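Local coordinates for protein cytochrome oxidase subunit II (Rhodothermus marinus, PDB 1W2L) that carries heme c as the cytochrome c domain of a caa3 oxygen reductase and probably passes electrons on toward the oxidase's copper A centre, at residues Arg58-Leu62 with Tyr80-Glu85; Leu37-Arg42 with Val51-Leu57; Arg28-Pro32 with Gly71-Val75. One frame throughout, in Å; residues are numbered along the deposited sequence.

Interaction 1: residues Arg58-Leu62 with Tyr80-Glu85; sequences RESIL and YASLSE. With HEC (heme c), chain B.
R58, I61 and L62, on the last turns of helix 54-62, pack against Y80 to E85, the 3-10 turn and linker that lead into helix 85-96. In this cytochrome c fold the contact runs from the heme edge out to solvent, and its character changes from apolar to ionic along the way. The apolar part lies inside: I61 CG2, anti to the backbone N, points at L83 CD1 at 3.6 Å, with the two side chains set roughly perpendicular, and also meets CB of Y80. The Y80 ring then turns away to the porphyrin, where one face receives heme CBB 3.3 Å above its plane, near the ring centre. A hydrogen bond from its hydroxyl group to the K16 carbonyl helps fix this pose, close to the axial ligand M76.

The ionic part lies outside. R58 reaches out with its chain extended from CG to NE, while E85 bends at chi2 (-67°), and the carboxylate thereby comes to the guanidinium edge. In this salt bridge R58 NH2 meets E85 OE1 at 2.5 Å, a doubtfully short length, whereas R58 NH1 makes weak bonds to both E85 carboxylate oxygens. The two planes stand 66° apart, so this is not a flat two-pronged pair. L62 CD1 lies over one guanidinium face, bringing the apolar and ionic parts together, and V88 of helix 85-96 also touches L62 and L83.

Backbone groups are joined through solvent: one water donates to L62 O at 2.8 Å and to A81 O at 3.2 Å.

Interaction 2: residues Leu37-Arg42 with Val51-Leu57; sequences LYGSTR and VADENYL. With HEC (heme c), chain B; ACT (acetate ion), chain D.
L37-R42 and V51-L57 meet in a mixed contact of backbone pairing and side-chain packing, at the base of the small antiparallel hairpin that precedes helix 54-62 and beside one heme propionate. The pairing begins at T41 and V51, a non-hydrogen-bonded antiparallel pair, and continues beyond it: A52 N donates to S40 O and G39 N donates to A52 O, each at 2.9 Å. The first segment can do this because L37 to S40 form a type II turn, with G39 at its positive-phi corner. L37 O accepts from both N and OG of S40, which steadies that turn. A52 is itself the centre of an inverse gamma turn, and its CB tucks against L37.

Leucines fill the space between turn and helix. L37 and L57 lie side by side, running opposite ways, with their CD2 methyls 3.7 Å apart, and L57 CD1 packs by Y38 CD1. Y38 CG is anti to the backbone N (chi1 -179°), which carries the ring out toward the helix start. There D53 acts as N-cap, its OD1 accepting from Y56 N, and an acetate, probably from the crystallisation liquor, takes bonds from Y38 OH and E54 N.

On the inner side R42 and Y56 converge on one carboxylate. R42, bent at chi2 and chi3, donates from NE to heme O2A at 2.9 Å (166°), and Y56 OH donates to heme O2A at 2.6 Å, the oxygen lying in the plane of the Y56 ring. The guanidinium and ring planes are 77° apart, and the two donors reach O2A from well-separated directions. Such paired Arg and Tyr donors to an inward propionate, the arginine probably offsetting its charge, make this a heme propionate site of the cytochrome c kind.

Interaction 3: residues Arg28-Pro32 with Gly71-Val75; sequences RLVGP and GYPNV. With HEC (heme c), chain B.
The contact of Y72 with R28 and P32 belongs to the heme crevice of the cytochrome c fold, where the loop that supports the histidine ligand meets the loop leading to the methionine ligand. At its centre the Y72 ring is covered on both faces. The R28 guanidinium lies flat on one face of the Y72 ring, a cation-pi pair with centres 3.7 Å apart and planes 10° apart, and P32 CD makes a CH-pi contact with the opposite face, also 3.7 Å from the centroid. R28 reaches the Y72 face on a chain extended from CG to NE, and R28 NH2 donates almost straight (169°) to G71 O at 2.8 Å, in the guanidinium plane, which fixes the rotation of the group. A leucine in place of Y72 would probably cost R28 its flat cation-pi partner and P32 CD the ring face it rests on, so that the guanidinium keeps its bond to G71 O but loses its stacking support. V30 O sits at the edge of the same ring, in its plane. Beyond the ring, P32 O accepts from ND1 of the axial ligand H22. Toward M76 the two loops close over a heme methyl: V75 CG2 lies 3.9 Å from V30 CG1 and 3.8 Å from heme CMD.

Followed from the N terminus, the chain opens interaction 3 first, at 28-32, soon after the covalent heme site. Interaction 2 opens at 37-42 and closes at 51-57 after a short excursion through the hairpin, so it falls wholly within the span of interaction 3. Interaction 1 follows directly, starting at 58-62 on the same helix 54-62; interaction 3 then closes at 71-75, and interaction 1 only at 80-85, so these two cross. The long segment between helices 54-62 and 85-96, which bears M76, is thereby tied at two places. All three contacts touch the heme, and interactions 2 and 3 meet where R42 packs on P32.

Interaction 1: residues Arg58-Leu62 with Tyr80-Glu85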
loop_
_atom_site.group_PDB
_atom_site.type_symbol
_atom_site.label_atom_id
_atom_site.label_comp_id
_atom_site.label_asym_id
_atom_site.label_seq_id
_atom_site.Cartn_x
_atom_site.Cartn_y
_atom_site.Cartn_z
ATOM N N ARG A 58 5.246 4.695 1.377
ATOM C CA ARG A 58 6.106 4.379 2.512
ATOM C C ARG A 58 5.378 4.716 3.804
ATOM O O ARG A 58 5.377 3.899 4.754
ATOM C CB ARG A 58 7.497 5.064 2.382
ATOM C CG ARG A 58 8.497 4.870 3.481
ATOM C CD ARG A 58 9.720 5.799 3.189
ATOM N NE ARG A 58 10.552 5.585 4.385
ATOM C CZ ARG A 58 11.365 4.608 4.629
ATOM N NH1 ARG A 58 11.493 3.670 3.674
ATOM N NH2 ARG A 58 12.056 4.560 5.787
ATOM N N GLU A 59 4.802 5.885 3.882
ATOM C CA GLU A 59 4.095 6.379 5.065
ATOM C C GLU A 59 2.890 5.467 5.359
ATOM O O GLU A 59 2.557 5.143 6.488
ATOM C CB GLU A 59 3.590 7.795 4.955
ATOM C CG GLU A 59 2.737 8.392 6.050
ATOM C CD GLU A 59 1.795 9.547 5.838
ATOM O OE1 GLU A 59 1.016 9.666 4.841
ATOM O OE2 GLU A 59 1.778 10.446 6.728
ATOM N N SER A 60 2.188 5.049 4.317
ATOM C CA SER A 60 1.028 4.205 4.453
ATOM C C SER A 60 1.389 2.842 5.069
ATOM O O SER A 60 0.587 2.307 5.866
ATOM C CB SER A 60 0.358 3.987 3.094
ATOM O OG SER A 60 -0.216 5.161 2.595
ATOM N N ILE A 61 2.542 2.332 4.741
ATOM C CA ILE A 61 2.988 1.024 5.214
ATOM C C ILE A 61 3.614 1.126 6.594
ATOM O O ILE A 61 3.313 0.320 7.489
ATOM C CB ILE A 61 3.976 0.415 4.176
ATOM C CG1 ILE A 61 3.271 0.147 2.850
ATOM C CG2 ILE A 61 4.615 -0.847 4.728
ATOM C CD1 ILE A 61 4.207 -0.154 1.698
ATOM N N LEU A 62 4.497 2.087 6.805
ATOM C CA LEU A 62 5.277 2.261 8.017
ATOM C C LEU A 62 4.646 3.080 9.095
ATOM O O LEU A 62 5.018 2.915 10.271
ATOM C CB LEU A 62 6.647 2.892 7.758
ATOM C CG LEU A 62 7.598 2.020 6.948
ATOM C CD1 LEU A 62 8.847 2.799 6.616
ATOM C CD2 LEU A 62 7.970 0.765 7.740
ATOM N N TYR A 80 3.429 -3.866 10.269
ATOM C CA TYR A 80 4.258 -3.425 9.160
ATOM C C TYR A 80 5.219 -2.301 9.550
ATOM O O TYR A 80 6.148 -2.018 8.779
ATOM C CB TYR A 80 3.387 -3.000 7.977
ATOM C CG TYR A 80 2.460 -4.107 7.550
ATOM C CD1 TYR A 80 2.811 -5.442 7.530
ATOM C CD2 TYR A 80 1.157 -3.817 7.196
ATOM C CE1 TYR A 80 1.932 -6.416 7.158
ATOM C CE2 TYR A 80 0.278 -4.773 6.810
ATOM C CZ TYR A 80 0.643 -6.101 6.778
ATOM O OH TYR A 80 -0.265 -7.040 6.377
ATOM N N ALA A 81 5.009 -1.642 10.689
ATOM C CA ALA A 81 5.927 -0.616 11.133
ATOM C C ALA A 81 7.325 -1.180 11.327
ATOM O O ALA A 81 8.250 -0.353 11.323
ATOM C CB ALA A 81 5.481 -0.015 12.450
ATOM N N SER A 82 7.463 -2.478 11.492
ATOM C CA SER A 82 8.687 -3.231 11.661
ATOM C C SER A 82 9.327 -3.717 10.379
ATOM O O SER A 82 10.451 -4.246 10.403
ATOM C CB SER A 82 8.358 -4.413 12.604
ATOM O OG SER A 82 7.955 -5.532 11.844
ATOM N N LEU A 83 8.741 -3.482 9.199
ATOM C CA LEU A 83 9.379 -3.928 7.968
ATOM C C LEU A 83 10.719 -3.232 7.741
ATOM O O LEU A 83 10.891 -2.038 8.008
ATOM C CB LEU A 83 8.462 -3.669 6.764
ATOM C CG LEU A 83 7.183 -4.500 6.709
ATOM C CD1 LEU A 83 6.236 -3.918 5.695
ATOM C CD2 LEU A 83 7.494 -5.964 6.426
ATOM N N SER A 84 11.654 -3.995 7.194
ATOM C CA SER A 84 12.984 -3.483 6.883
ATOM C C SER A 84 12.973 -2.559 5.658
ATOM O O SER A 84 12.017 -2.550 4.890
ATOM C CB SER A 84 13.957 -4.610 6.571
ATOM O OG SER A 84 13.641 -5.131 5.283
ATOM N N GLU A 85 14.047 -1.775 5.478
ATOM C CA GLU A 85 14.129 -0.873 4.346
ATOM C C GLU A 85 14.029 -1.635 3.016
ATOM O O GLU A 85 13.373 -1.157 2.089
ATOM C CB GLU A 85 15.409 -0.026 4.432
ATOM C CG GLU A 85 15.234 1.083 5.485
ATOM C CD GLU A 85 14.227 2.174 5.170
ATOM O OE1 GLU A 85 13.169 2.333 5.820
ATOM O OE2 GLU A 85 14.486 2.976 4.231
HETATM FE FE HEC B . -3.145 -1.762 3.481
HETATM C CHA HEC B . -4.392 1.339 2.781
HETATM C CHB HEC B . -0.310 -1.005 1.747
HETATM C CHC HEC B . -1.884 -4.812 4.264
HETATM C CHD HEC B . -6.136 -2.635 4.889
HETATM N NA HEC B . -2.481 -0.133 2.482
HETATM C C1A HEC B . -3.142 1.071 2.332
HETATM C C2A HEC B . -2.366 1.875 1.423
HETATM C C3A HEC B . -1.208 1.245 1.179
HETATM C C4A HEC B . -1.259 -0.051 1.838
HETATM C CMA HEC B . -0.068 1.666 0.252
HETATM C CAA HEC B . -2.887 3.182 0.814
HETATM C CBA HEC B . -3.774 2.762 -0.356
HETATM C CGA HEC B . -4.482 3.900 -1.166
HETATM O O1A HEC B . -5.338 3.484 -1.909
HETATM O O2A HEC B . -4.155 5.093 -0.928
HETATM N NB HEC B . -1.423 -2.728 3.068
HETATM C C1B HEC B . -0.438 -2.257 2.326
HETATM C C2B HEC B . 0.646 -3.259 2.204
HETATM C C3B HEC B . 0.218 -4.306 2.982
HETATM C C4B HEC B . -1.080 -4.007 3.492
HETATM C CMB HEC B . 1.864 -3.121 1.387
HETATM C CAB HEC B . 0.934 -5.604 3.275
HETATM C CBB HEC B . 2.332 -5.313 3.872
HETATM N NC HEC B . -3.825 -3.376 4.426
HETATM C C1C HEC B . -3.124 -4.564 4.626
HETATM C C2C HEC B . -4.040 -5.501 5.325
HETATM C C3C HEC B . -5.206 -4.886 5.496
HETATM C C4C HEC B . -5.096 -3.558 4.963
HETATM C CMC HEC B . -3.614 -6.921 5.695
HETATM C CAC HEC B . -6.533 -5.475 5.991
HETATM C CBC HEC B . -6.567 -6.060 7.384
HETATM N ND HEC B . -4.892 -0.807 3.808
HETATM C C1D HEC B . -6.009 -1.354 4.365
HETATM C C2D HEC B . -7.100 -0.407 4.341
HETATM C C3D HEC B . -6.580 0.683 3.778
HETATM C C4D HEC B . -5.222 0.471 3.441
HETATM C CMD HEC B . -8.458 -0.680 4.832
HETATM C CAD HEC B . -7.346 2.035 3.497
HETATM C CBD HEC B . -7.410 2.919 4.740
HETATM C CGD HEC B . -6.110 3.609 4.975
HETATM O O1D HEC B . -5.394 3.310 5.974
HETATM O O2D HEC B . -5.723 4.466 4.124
HETATM O O HOH W 1 7.611 2.742 11.353
#

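Interaction 2: residues Leu37-Arg42 with Val51-Leu57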
loop_
_atom_site.group_PDB
_atom_site.type_symbol
_atom_site.label_atom_id
_atom_site.label_comp_id
_atom_site.label_asym_id
_atom_site.label_seq_id
_atom_site.Cartn_x
_atom_site.Cartn_y
_atom_site.Cartn_z
ATOM N N LEU A 37 -2.728 2.450 -8.281
ATOM C CA LEU A 37 -2.548 3.248 -7.100
ATOM C C LEU A 37 -1.422 4.267 -7.241
ATOM O O LEU A 37 -1.570 5.462 -7.006
ATOM C CB LEU A 37 -2.295 2.347 -5.881
ATOM C CG LEU A 37 -1.817 3.026 -4.621
ATOM C CD1 LEU A 37 -2.769 4.142 -4.186
ATOM C CD2 LEU A 37 -1.626 2.015 -3.495
ATOM N N TYR A 38 -0.218 3.820 -7.621
ATOM C CA TYR A 38 0.919 4.706 -7.730
ATOM C C TYR A 38 0.678 5.758 -8.794
ATOM O O TYR A 38 0.414 5.412 -9.944
ATOM C CB TYR A 38 2.185 3.915 -8.044
ATOM C CG TYR A 38 3.413 4.775 -8.140
ATOM C CD1 TYR A 38 3.962 5.407 -7.024
ATOM C CD2 TYR A 38 4.086 5.004 -9.336
ATOM C CE1 TYR A 38 5.083 6.200 -7.089
ATOM C CE2 TYR A 38 5.216 5.771 -9.423
ATOM C CZ TYR A 38 5.726 6.381 -8.316
ATOM O OH TYR A 38 6.848 7.140 -8.432
ATOM N N GLY A 39 0.809 7.004 -8.373
ATOM C CA GLY A 39 0.565 8.157 -9.220
ATOM C C GLY A 39 -0.867 8.618 -9.286
ATOM O O GLY A 39 -1.103 9.605 -9.979
ATOM N N SER A 40 -1.775 7.998 -8.540
ATOM C CA SER A 40 -3.165 8.424 -8.454
ATOM C C SER A 40 -3.371 9.463 -7.376
ATOM O O SER A 40 -2.526 9.590 -6.493
ATOM C CB SER A 40 -4.068 7.215 -8.219
ATOM O OG SER A 40 -3.917 6.675 -6.924
ATOM N N THR A 41 -4.431 10.238 -7.373
ATOM C CA THR A 41 -4.773 11.167 -6.293
ATOM C C THR A 41 -5.630 10.448 -5.245
ATOM O O THR A 41 -6.521 9.704 -5.630
ATOM C CB THR A 41 -5.505 12.400 -6.863
ATOM O OG1 THR A 41 -4.543 13.113 -7.648
ATOM C CG2 THR A 41 -5.966 13.348 -5.789
ATOM N N ARG A 42 -5.318 10.624 -3.974
ATOM C CA ARG A 42 -6.036 10.077 -2.848
ATOM C C ARG A 42 -6.766 11.174 -2.072
ATOM O O ARG A 42 -6.203 12.241 -1.859
ATOM C CB ARG A 42 -5.110 9.315 -1.900
ATOM C CG ARG A 42 -4.074 8.441 -2.532
ATOM C CD ARG A 42 -4.554 7.491 -3.582
ATOM N NE ARG A 42 -5.497 6.504 -3.121
ATOM C CZ ARG A 42 -6.699 6.216 -3.536
ATOM N NH1 ARG A 42 -7.357 5.223 -2.941
ATOM N NH2 ARG A 42 -7.281 6.889 -4.537
ATOM N N VAL A 51 -1.141 13.097 -3.711
ATOM C CA VAL A 51 -0.787 12.100 -4.712
ATOM C C VAL A 51 -0.070 10.940 -4.086
ATOM O O VAL A 51 0.674 11.056 -3.106
ATOM C CB VAL A 51 0.041 12.754 -5.816
ATOM C CG1 VAL A 51 1.506 12.951 -5.570
ATOM C CG2 VAL A 51 -0.249 12.047 -7.141
ATOM N N ALA A 52 -0.361 9.745 -4.607
ATOM C CA ALA A 52 0.278 8.528 -4.156
ATOM C C ALA A 52 1.653 8.356 -4.789
ATOM O O ALA A 52 1.857 7.603 -5.734
ATOM C CB ALA A 52 -0.619 7.307 -4.398
ATOM N N ASP A 53 2.602 9.069 -4.215
ATOM C CA ASP A 53 4.021 8.988 -4.573
ATOM C C ASP A 53 4.728 8.006 -3.621
ATOM O O ASP A 53 4.116 7.357 -2.791
ATOM C CB ASP A 53 4.634 10.374 -4.584
ATOM C CG ASP A 53 4.576 11.102 -3.269
ATOM O OD1 ASP A 53 4.300 10.503 -2.223
ATOM O OD2 ASP A 53 4.844 12.338 -3.275
ATOM N N GLU A 54 6.033 7.864 -3.835
ATOM C CA GLU A 54 6.790 6.897 -3.054
ATOM C C GLU A 54 6.678 7.152 -1.568
ATOM O O GLU A 54 6.496 6.226 -0.759
ATOM C CB GLU A 54 8.254 6.928 -3.458
ATOM C CG GLU A 54 9.098 5.740 -3.220
ATOM C CD GLU A 54 9.850 5.131 -4.398
ATOM O OE1 GLU A 54 9.497 5.278 -5.608
ATOM O OE2 GLU A 54 10.830 4.414 -4.200
ATOM N N ASN A 55 6.802 8.443 -1.171
ATOM C CA ASN A 55 6.677 8.784 0.235
ATOM C C ASN A 55 5.317 8.438 0.802
ATOM O O ASN A 55 5.197 7.987 1.961
ATOM C CB ASN A 55 6.979 10.253 0.481
ATOM C CG ASN A 55 8.469 10.520 0.503
ATOM O OD1 ASN A 55 9.234 9.620 0.713
ATOM N ND2 ASN A 55 8.851 11.719 0.257
ATOM N N TYR A 56 4.254 8.654 0.039
ATOM C CA TYR A 56 2.939 8.276 0.528
ATOM C C TYR A 56 2.815 6.779 0.730
ATOM O O TYR A 56 2.219 6.327 1.708
ATOM C CB TYR A 56 1.848 8.790 -0.438
ATOM C CG TYR A 56 0.503 8.176 -0.122
ATOM C CD1 TYR A 56 -0.202 8.633 0.981
ATOM C CD2 TYR A 56 -0.029 7.143 -0.833
ATOM C CE1 TYR A 56 -1.421 8.086 1.324
ATOM C CE2 TYR A 56 -1.252 6.587 -0.498
ATOM C CZ TYR A 56 -1.951 7.059 0.587
ATOM O OH TYR A 56 -3.154 6.531 0.953
ATOM N N LEU A 57 3.333 5.996 -0.194
ATOM C CA LEU A 57 3.279 4.550 -0.047
ATOM C C LEU A 57 4.066 4.119 1.185
ATOM O O LEU A 57 3.628 3.278 1.958
ATOM C CB LEU A 57 3.764 3.864 -1.315
ATOM C CG LEU A 57 2.944 4.129 -2.574
ATOM C CD1 LEU A 57 3.568 3.417 -3.778
ATOM C CD2 LEU A 57 1.508 3.700 -2.381
HETATM FE FE HEC B . -3.145 -1.762 3.481
HETATM C CHA HEC B . -4.392 1.339 2.781
HETATM C CHB HEC B . -0.310 -1.005 1.747
HETATM C CHC HEC B . -1.884 -4.812 4.264
HETATM C CHD HEC B . -6.136 -2.635 4.889
HETATM N NA HEC B . -2.481 -0.133 2.482
HETATM C C1A HEC B . -3.142 1.071 2.332
HETATM C C2A HEC B . -2.366 1.875 1.423
HETATM C C3A HEC B . -1.208 1.245 1.179
HETATM C C4A HEC B . -1.259 -0.051 1.838
HETATM C CMA HEC B . -0.068 1.666 0.252
HETATM C CAA HEC B . -2.887 3.182 0.814
HETATM C CBA HEC B . -3.774 2.762 -0.356
HETATM C CGA HEC B . -4.482 3.900 -1.166
HETATM O O1A HEC B . -5.338 3.484 -1.909
HETATM O O2A HEC B . -4.155 5.093 -0.928
HETATM N NB HEC B . -1.423 -2.728 3.068
HETATM C C1B HEC B . -0.438 -2.257 2.326
HETATM C C2B HEC B . 0.646 -3.259 2.204
HETATM C C3B HEC B . 0.218 -4.306 2.982
HETATM C C4B HEC B . -1.080 -4.007 3.492
HETATM C CMB HEC B . 1.864 -3.121 1.387
HETATM C CAB HEC B . 0.934 -5.604 3.275
HETATM C CBB HEC B . 2.332 -5.313 3.872
HETATM N NC HEC B . -3.825 -3.376 4.426
HETATM C C1C HEC B . -3.124 -4.564 4.626
HETATM C C2C HEC B . -4.040 -5.501 5.325
HETATM C C3C HEC B . -5.206 -4.886 5.496
HETATM C C4C HEC B . -5.096 -3.558 4.963
HETATM C CMC HEC B . -3.614 -6.921 5.695
HETATM C CAC HEC B . -6.533 -5.475 5.991
HETATM C CBC HEC B . -6.567 -6.060 7.384
HETATM N ND HEC B . -4.892 -0.807 3.808
HETATM C C1D HEC B . -6.009 -1.354 4.365
HETATM C C2D HEC B . -7.100 -0.407 4.341
HETATM C C3D HEC B . -6.580 0.683 3.778
HETATM C C4D HEC B . -5.222 0.471 3.441
HETATM C CMD HEC B . -8.458 -0.680 4.832
HETATM C CAD HEC B . -7.346 2.035 3.497
HETATM C CBD HEC B . -7.410 2.919 4.740
HETATM C CGD HEC B . -6.110 3.609 4.975
HETATM O O1D HEC B . -5.394 3.310 5.974
HETATM O O2D HEC B . -5.723 4.466 4.124
HETATM C C ACT D . 7.645 9.874 -6.384
HETATM O O ACT D . 7.134 8.724 -6.320
HETATM O OXT ACT D . 7.935 10.698 -5.532
HETATM C CH3 ACT D . 7.989 10.315 -7.841
#

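Interaction 3: residues Arg28-Pro32 with Gly71-Val75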
loop_
_atom_site.group_PDB
_atom_site.type_symbol
_atom_site.label_atom_id
_atom_site.label_comp_id
_atom_site.label_asym_id
_atom_site.label_seq_id
_atom_site.Cartn_x
_atom_site.Cartn_y
_atom_site.Cartn_z
ATOM N N ARG A 28 -12.317 -3.978 -5.115
ATOM C CA ARG A 28 -12.307 -3.527 -3.758
ATOM C C ARG A 28 -12.481 -4.689 -2.802
ATOM O O ARG A 28 -13.412 -5.473 -2.910
ATOM C CB ARG A 28 -13.448 -2.489 -3.551
ATOM C CG ARG A 28 -13.494 -1.954 -2.135
ATOM C CD ARG A 28 -14.454 -0.767 -1.981
ATOM N NE ARG A 28 -14.626 -0.482 -0.551
ATOM C CZ ARG A 28 -14.660 0.666 0.111
ATOM N NH1 ARG A 28 -14.567 1.810 -0.572
ATOM N NH2 ARG A 28 -14.811 0.642 1.452
ATOM N N LEU A 29 -11.597 -4.832 -1.840
ATOM C CA LEU A 29 -11.683 -5.843 -0.798
ATOM C C LEU A 29 -11.878 -5.045 0.494
ATOM O O LEU A 29 -12.485 -3.964 0.479
ATOM C CB LEU A 29 -10.435 -6.674 -0.807
ATOM C CG LEU A 29 -10.178 -7.481 -2.058
ATOM C CD1 LEU A 29 -8.880 -8.270 -1.870
ATOM C CD2 LEU A 29 -11.380 -8.385 -2.334
ATOM N N VAL A 30 -11.329 -5.405 1.614
ATOM C CA VAL A 30 -11.364 -4.560 2.789
ATOM C C VAL A 30 -10.704 -3.228 2.504
ATOM O O VAL A 30 -11.175 -2.179 2.912
ATOM C CB VAL A 30 -10.742 -5.326 3.961
ATOM C CG1 VAL A 30 -10.466 -4.431 5.133
ATOM C CG2 VAL A 30 -11.682 -6.451 4.427
ATOM N N GLY A 31 -9.580 -3.257 1.826
ATOM C CA GLY A 31 -8.851 -2.074 1.415
ATOM C C GLY A 31 -8.937 -1.845 -0.102
ATOM O O GLY A 31 -9.508 -2.653 -0.853
ATOM N N PRO A 32 -8.390 -0.727 -0.506
ATOM C CA PRO A 32 -8.389 -0.347 -1.937
ATOM C C PRO A 32 -7.450 -1.209 -2.754
ATOM O O PRO A 32 -6.438 -1.710 -2.303
ATOM C CB PRO A 32 -7.954 1.090 -1.921
ATOM C CG PRO A 32 -7.194 1.242 -0.632
ATOM C CD PRO A 32 -7.825 0.305 0.348
ATOM N N GLY A 71 -13.686 6.599 3.156
ATOM C CA GLY A 71 -14.621 5.536 2.879
ATOM C C GLY A 71 -14.064 4.150 3.084
ATOM O O GLY A 71 -14.693 3.183 2.636
ATOM N N TYR A 72 -12.979 4.040 3.806
ATOM C CA TYR A 72 -12.401 2.766 4.242
ATOM C C TYR A 72 -12.280 2.713 5.738
ATOM O O TYR A 72 -12.032 3.723 6.404
ATOM C CB TYR A 72 -11.023 2.561 3.589
ATOM C CG TYR A 72 -11.105 2.207 2.137
ATOM C CD1 TYR A 72 -11.321 0.889 1.785
ATOM C CD2 TYR A 72 -11.000 3.161 1.135
ATOM C CE1 TYR A 72 -11.399 0.555 0.469
ATOM C CE2 TYR A 72 -11.098 2.811 -0.201
ATOM C CZ TYR A 72 -11.301 1.472 -0.529
ATOM O OH TYR A 72 -11.414 1.014 -1.812
ATOM N N PRO A 73 -12.339 1.509 6.320
ATOM C CA PRO A 73 -12.084 1.365 7.751
ATOM C C PRO A 73 -10.599 1.490 8.065
ATOM O O PRO A 73 -9.748 1.148 7.254
ATOM C CB PRO A 73 -12.575 -0.072 8.032
ATOM C CG PRO A 73 -12.308 -0.800 6.734
ATOM C CD PRO A 73 -12.600 0.239 5.651
ATOM N N ASN A 74 -10.293 1.952 9.274
ATOM C CA ASN A 74 -8.925 2.176 9.706
ATOM C C ASN A 74 -8.343 0.933 10.348
ATOM O O ASN A 74 -8.282 0.807 11.539
ATOM C CB ASN A 74 -8.901 3.418 10.603
ATOM C CG ASN A 74 -7.485 3.877 10.962
ATOM O OD1 ASN A 74 -6.528 3.269 10.509
ATOM N ND2 ASN A 74 -7.368 4.879 11.786
ATOM N N VAL A 75 -7.984 -0.034 9.498
ATOM C CA VAL A 75 -7.586 -1.355 9.956
ATOM C C VAL A 75 -6.231 -1.787 9.422
ATOM O O VAL A 75 -5.875 -2.939 9.611
ATOM C CB VAL A 75 -8.665 -2.422 9.638
ATOM C CG1 VAL A 75 -9.928 -2.142 10.424
ATOM C CG2 VAL A 75 -8.931 -2.563 8.151
HETATM FE FE HEC B . -3.145 -1.762 3.481
HETATM C CHA HEC B . -4.392 1.339 2.781
HETATM C CHB HEC B . -0.310 -1.005 1.747
HETATM C CHC HEC B . -1.884 -4.812 4.264
HETATM C CHD HEC B . -6.136 -2.635 4.889
HETATM N NA HEC B . -2.481 -0.133 2.482
HETATM C C1A HEC B . -3.142 1.071 2.332
HETATM C C2A HEC B . -2.366 1.875 1.423
HETATM C C3A HEC B . -1.208 1.245 1.179
HETATM C C4A HEC B . -1.259 -0.051 1.838
HETATM C CMA HEC B . -0.068 1.666 0.252
HETATM C CAA HEC B . -2.887 3.182 0.814
HETATM C CBA HEC B . -3.774 2.762 -0.356
HETATM C CGA HEC B . -4.482 3.900 -1.166
HETATM O O1A HEC B . -5.338 3.484 -1.909
HETATM O O2A HEC B . -4.155 5.093 -0.928
HETATM N NB HEC B . -1.423 -2.728 3.068
HETATM C C1B HEC B . -0.438 -2.257 2.326
HETATM C C2B HEC B . 0.646 -3.259 2.204
HETATM C C3B HEC B . 0.218 -4.306 2.982
HETATM C C4B HEC B . -1.080 -4.007 3.492
HETATM C CMB HEC B . 1.864 -3.121 1.387
HETATM C CAB HEC B . 0.934 -5.604 3.275
HETATM C CBB HEC B . 2.332 -5.313 3.872
HETATM N NC HEC B . -3.825 -3.376 4.426
HETATM C C1C HEC B . -3.124 -4.564 4.626
HETATM C C2C HEC B . -4.040 -5.501 5.325
HETATM C C3C HEC B . -5.206 -4.886 5.496
HETATM C C4C HEC B . -5.096 -3.558 4.963
HETATM C CMC HEC B . -3.614 -6.921 5.695
HETATM C CAC HEC B . -6.533 -5.475 5.991
HETATM C CBC HEC B . -6.567 -6.060 7.384
HETATM N ND HEC B . -4.892 -0.807 3.808
HETATM C C1D HEC B . -6.009 -1.354 4.365
HETATM C C2D HEC B . -7.100 -0.407 4.341
HETATM C C3D HEC B . -6.580 0.683 3.778
HETATM C C4D HEC B . -5.222 0.471 3.441
HETATM C CMD HEC B . -8.458 -0.680 4.832
HETATM C CAD HEC B . -7.346 2.035 3.497
HETATM C CBD HEC B . -7.410 2.919 4.740
HETATM C CGD HEC B . -6.110 3.609 4.975
HETATM O O1D HEC B . -5.394 3.310 5.974
HETATM O O2D HEC B . -5.723 4.466 4.124
#